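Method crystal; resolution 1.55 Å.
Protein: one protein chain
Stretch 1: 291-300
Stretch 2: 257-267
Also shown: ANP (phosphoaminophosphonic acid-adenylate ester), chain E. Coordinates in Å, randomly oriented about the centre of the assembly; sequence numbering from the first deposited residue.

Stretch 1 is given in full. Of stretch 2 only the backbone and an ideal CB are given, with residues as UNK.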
# COMPACT_ATOMS: atom_id res chain seq x y z
N GLN A 291 -8.90 20.59 17.70
CA GLN A 291 -9.00 19.80 18.92
C GLN A 291 -9.42 18.39 18.54
O GLN A 291 -10.09 18.17 17.50
CB GLN A 291 -10.04 20.38 19.86
CG GLN A 291 -9.66 21.78 20.34
CD GLN A 291 -10.75 22.39 21.17
OE1 GLN A 291 -11.08 21.88 22.22
NE2 GLN A 291 -11.33 23.49 20.69
N VAL A 292 -9.01 17.44 19.37
CA VAL A 292 -9.45 16.05 19.24
C VAL A 292 -10.05 15.68 20.59
O VAL A 292 -9.34 15.64 21.59
CB VAL A 292 -8.29 15.08 18.88
CG1 VAL A 292 -8.84 13.65 18.75
CG2 VAL A 292 -7.64 15.48 17.55
N LEU A 293 -11.35 15.43 20.59
CA LEU A 293 -12.12 15.31 21.84
C LEU A 293 -12.90 14.02 21.91
O LEU A 293 -13.42 13.55 20.91
CB LEU A 293 -13.11 16.47 21.99
CG LEU A 293 -12.50 17.88 21.89
CD1 LEU A 293 -13.61 18.91 21.82
CD2 LEU A 293 -11.57 18.14 23.07
N ALA A 294 -13.00 13.45 23.11
CA ALA A 294 -13.93 12.35 23.32
C ALA A 294 -15.36 12.87 23.26
O ALA A 294 -15.64 13.98 23.74
CB ALA A 294 -13.69 11.71 24.68
N ALA A 295 -16.25 12.08 22.67
CA ALA A 295 -17.68 12.33 22.79
C ALA A 295 -18.03 12.43 24.28
O ALA A 295 -17.76 11.51 25.06
CB ALA A 295 -18.48 11.20 22.12
N GLN A 296 -18.58 13.57 24.67
CA GLN A 296 -18.99 13.76 26.06
C GLN A 296 -20.07 12.78 26.50
O GLN A 296 -20.13 12.38 27.68
CB GLN A 296 -19.46 15.20 26.25
CG GLN A 296 -18.32 16.18 26.40
CD GLN A 296 -18.80 17.57 26.75
OE1 GLN A 296 -19.93 17.74 27.21
NE2 GLN A 296 -17.97 18.56 26.49
N LEU A 297 -20.92 12.39 25.55
CA LEU A 297 -21.98 11.41 25.79
C LEU A 297 -21.49 9.98 25.59
O LEU A 297 -22.26 9.02 25.80
CB LEU A 297 -23.19 11.70 24.90
CG LEU A 297 -23.79 13.11 25.01
CD1 LEU A 297 -24.67 13.41 23.78
CD2 LEU A 297 -24.55 13.30 26.31
N GLY A 298 -20.24 9.83 25.16
CA GLY A 298 -19.65 8.52 24.91
C GLY A 298 -20.49 7.78 23.89
O GLY A 298 -21.01 8.38 22.96
N GLY A 299 -20.66 6.48 24.12
CA GLY A 299 -21.42 5.62 23.22
C GLY A 299 -22.90 5.96 23.12
O GLY A 299 -23.60 5.47 22.23
N LYS A 300 -23.39 6.80 24.03
CA LYS A 300 -24.79 7.22 24.00
C LYS A 300 -25.11 8.42 23.10
O LYS A 300 -26.26 8.83 22.99
CB LYS A 300 -25.30 7.48 25.43
CG LYS A 300 -25.09 6.30 26.35
CD LYS A 300 -25.19 6.72 27.82
CE LYS A 300 -25.99 5.68 28.63
NZ LYS A 300 -25.62 4.26 28.34
N UNK A 257 -14.47 14.94 17.06
CA UNK A 257 -15.11 14.31 18.23
C UNK A 257 -15.17 12.83 17.95
O UNK A 257 -15.73 12.41 16.93
CB UNK A 257 -16.50 14.88 18.51
N UNK A 258 -14.57 12.05 18.84
CA UNK A 258 -14.48 10.60 18.68
C UNK A 258 -15.50 9.93 19.57
O UNK A 258 -15.45 10.09 20.81
CB UNK A 258 -13.07 10.09 19.00
N UNK A 259 -16.44 9.21 18.94
CA UNK A 259 -17.52 8.52 19.67
C UNK A 259 -17.43 7.02 19.41
O UNK A 259 -16.35 6.48 19.11
CB UNK A 259 -18.89 9.05 19.25
N UNK A 260 -18.56 6.35 19.56
CA UNK A 260 -18.59 4.89 19.51
C UNK A 260 -18.41 4.32 20.90
O UNK A 260 -18.02 5.03 21.82
CB UNK A 260 -17.51 4.35 18.57
N UNK A 261 -18.69 3.02 21.06
CA UNK A 261 -18.48 2.37 22.35
C UNK A 261 -17.12 2.58 22.97
O UNK A 261 -17.03 2.81 24.17
CB UNK A 261 -18.72 0.87 22.20
N UNK A 262 -16.05 2.51 22.18
CA UNK A 262 -14.74 2.63 22.85
C UNK A 262 -14.46 4.04 23.36
O UNK A 262 -13.63 4.21 24.26
CB UNK A 262 -13.62 2.21 21.89
N UNK A 263 -15.18 5.04 22.86
CA UNK A 263 -15.00 6.41 23.37
C UNK A 263 -15.40 6.51 24.84
O UNK A 263 -15.03 7.46 25.52
CB UNK A 263 -15.82 7.40 22.54
N UNK A 264 -16.15 5.52 25.34
CA UNK A 264 -16.46 5.44 26.77
C UNK A 264 -15.20 5.42 27.62
O UNK A 264 -15.24 5.74 28.83
CB UNK A 264 -17.30 4.19 27.06
N UNK A 265 -14.08 5.04 27.00
CA UNK A 265 -12.82 4.93 27.73
C UNK A 265 -12.06 6.25 27.89
O UNK A 265 -11.06 6.29 28.60
CB UNK A 265 -11.92 3.92 27.02
N UNK A 266 -12.52 7.31 27.21
CA UNK A 266 -11.94 8.65 27.38
C UNK A 266 -10.48 8.70 26.95
O UNK A 266 -10.13 8.19 25.89
CB UNK A 266 -12.06 9.10 28.84
N UNK A 267 -9.64 9.31 27.79
CA UNK A 267 -8.23 9.56 27.42
C UNK A 267 -7.42 8.30 27.16
O UNK A 267 -6.43 8.35 26.42
CB UNK A 267 -7.54 10.36 28.53
PB ANP E . -22.25 -0.88 17.86
O1B ANP E . -21.25 -0.81 16.71
O2B ANP E . -23.21 -2.04 17.84
N3B ANP E . -23.18 0.57 17.90
PA ANP E . -20.14 -0.35 19.81
O1A ANP E . -20.07 -0.68 21.30
O2A ANP E . -20.09 1.08 19.36
O3A ANP E . -21.45 -1.09 19.23
O5' ANP E . -18.97 -1.12 19.03
C5' ANP E . -18.74 -2.53 19.21
C4' ANP E . -17.29 -2.84 18.92
O4' ANP E . -16.44 -1.98 19.70
C3' ANP E . -16.97 -4.25 19.33
O3' ANP E . -15.87 -4.68 18.53
C2' ANP E . -16.52 -4.05 20.76
O2' ANP E . -15.67 -5.10 21.20
C1' ANP E . -15.79 -2.72 20.73
N9 ANP E . -16.02 -1.95 21.97
C8 ANP E . -17.18 -1.44 22.43
N7 ANP E . -16.99 -0.79 23.62
C5 ANP E . -15.67 -0.88 23.88
C6 ANP E . -14.76 -0.45 24.98
N6 ANP E . -15.22 0.27 26.04
N1 ANP E . -13.45 -0.75 24.85
C2 ANP E . -12.93 -1.46 23.81
N3 ANP E . -13.72 -1.90 22.80
C4 ANP E . -15.04 -1.64 22.81

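Position 257 lies in a strand running parallel to 291-294, paired with L293 across the sheet. Its CA-to-CB bond points to the same face as the side chain of L293, and an ideal CB lies 4.1 Å from L293 O. Stretch 1 offers no charge here, so a beta-branched or other aliphatic residue would suit the extended backbone. The residue is I257: its CG2 reaches 3.7 Å from A295 CA and 4.1 Å from A295 CB, giving an apolar contact just beyond the end of the neighbouring strand.

Position 258 pairs with A294, and its CB turns to the opposite face, shared with the A294 side chain. Its backbone carries the strand pairing: the amide N donates to L293 O at 2.8 Å, and the carbonyl O accepts from A295 N, also at 2.8 Å. Valine, isoleucine or another apolar residue would fit beside V292 and A294. V258 is found, with its CG2 4.3 Å from V292 CG1.

At 259 the strand ends. An ideal CB would point sideways and come 3.6 Å from A295 CB, close but not prohibitive, so a small residue is favoured without glycine being compelled. G259 is found.

Position 260 is decided by its own backbone. With phi/psi of 90/166, a CB would be jammed against the preceding carbonyl O, which calls for glycine. G260 also joins stretch 1 through a water, which accepts from G260 N and donates to G298 O, both at 2.8 Å.

The backbone angles at 261 are ordinary, and its CB would point away from stretch 1, but it would lie 2.2 Å from ANP O1A. The nucleotide therefore leaves space only for glycine, and G261 N donates to ANP O2A at 2.9 Å.

Position 262 points away from stretch 1, which places no demand on it; V262 brings its CG2 3.6 Å from ANP N1.

The CB at 263 points toward A295 and G298, 4.6 Å from G298 CA, leaving room for a small side chain such as alanine, serine or cysteine. S263 (chi1 p) turns its OG back to donate to G260 O at 2.7 Å, bracing the turn, while the same OG packs 3.4 Å from G298 CA.

At 264 the CB points sideways, 5.0 Å from G299 N, an amide in need of an acceptor. Aspartate or asparagine could reach it. In D264, chi1 m brings OD1 to 2.9 Å from G299 N in a nearly straight hydrogen bond. An ideal CB on G298 would lie 2.3 Å from this OD1, so the glycine there makes way for the carboxylate.

Position 265 points away and is free as far as stretch 1 is concerned; E265 OE2 accepts from ANP N6 at 2.7 Å.

Positive phi (63°) favours glycine at 266, and G266 packs its CA 4.4 Å from A294 CB before a helix begins.

Position 267 makes no contact with stretch 1, so many residues would serve; E267 bonds elsewhere in the structure.

Stretch 2, residues 257-267: IVGGGVSDEGE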
# COMPACT_ATOMS: atom_id res chain seq x y z
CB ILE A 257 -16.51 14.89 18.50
CG1 ILE A 257 -16.43 16.42 18.64
CG2 ILE A 257 -17.12 14.26 19.74
CD1 ILE A 257 -17.78 17.12 18.64
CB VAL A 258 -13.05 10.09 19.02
CG1 VAL A 258 -12.97 8.58 18.78
CG2 VAL A 258 -12.02 10.79 18.13
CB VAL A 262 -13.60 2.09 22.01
CG1 VAL A 262 -13.43 2.93 20.77
CG2 VAL A 262 -12.29 2.00 22.83
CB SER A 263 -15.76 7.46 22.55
OG SER A 263 -17.17 7.43 22.78
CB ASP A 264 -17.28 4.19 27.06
CG ASP A 264 -18.71 4.30 26.56
OD1 ASP A 264 -19.23 5.42 26.44
OD2 ASP A 264 -19.32 3.24 26.32
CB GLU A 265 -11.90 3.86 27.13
CG GLU A 265 -12.56 2.49 27.00
CD GLU A 265 -12.95 1.83 28.32
OE1 GLU A 265 -12.44 2.23 29.40
OE2 GLU A 265 -13.77 0.90 28.28
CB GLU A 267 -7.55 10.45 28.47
CG GLU A 267 -8.01 11.89 28.36
CD GLU A 267 -7.63 12.56 27.04
OE1 GLU A 267 -6.43 12.59 26.70
OE2 GLU A 267 -8.54 13.07 26.37
O HOH W 1 -20.72 8.02 20.16
O HOH W 2 -16.38 9.69 26.57
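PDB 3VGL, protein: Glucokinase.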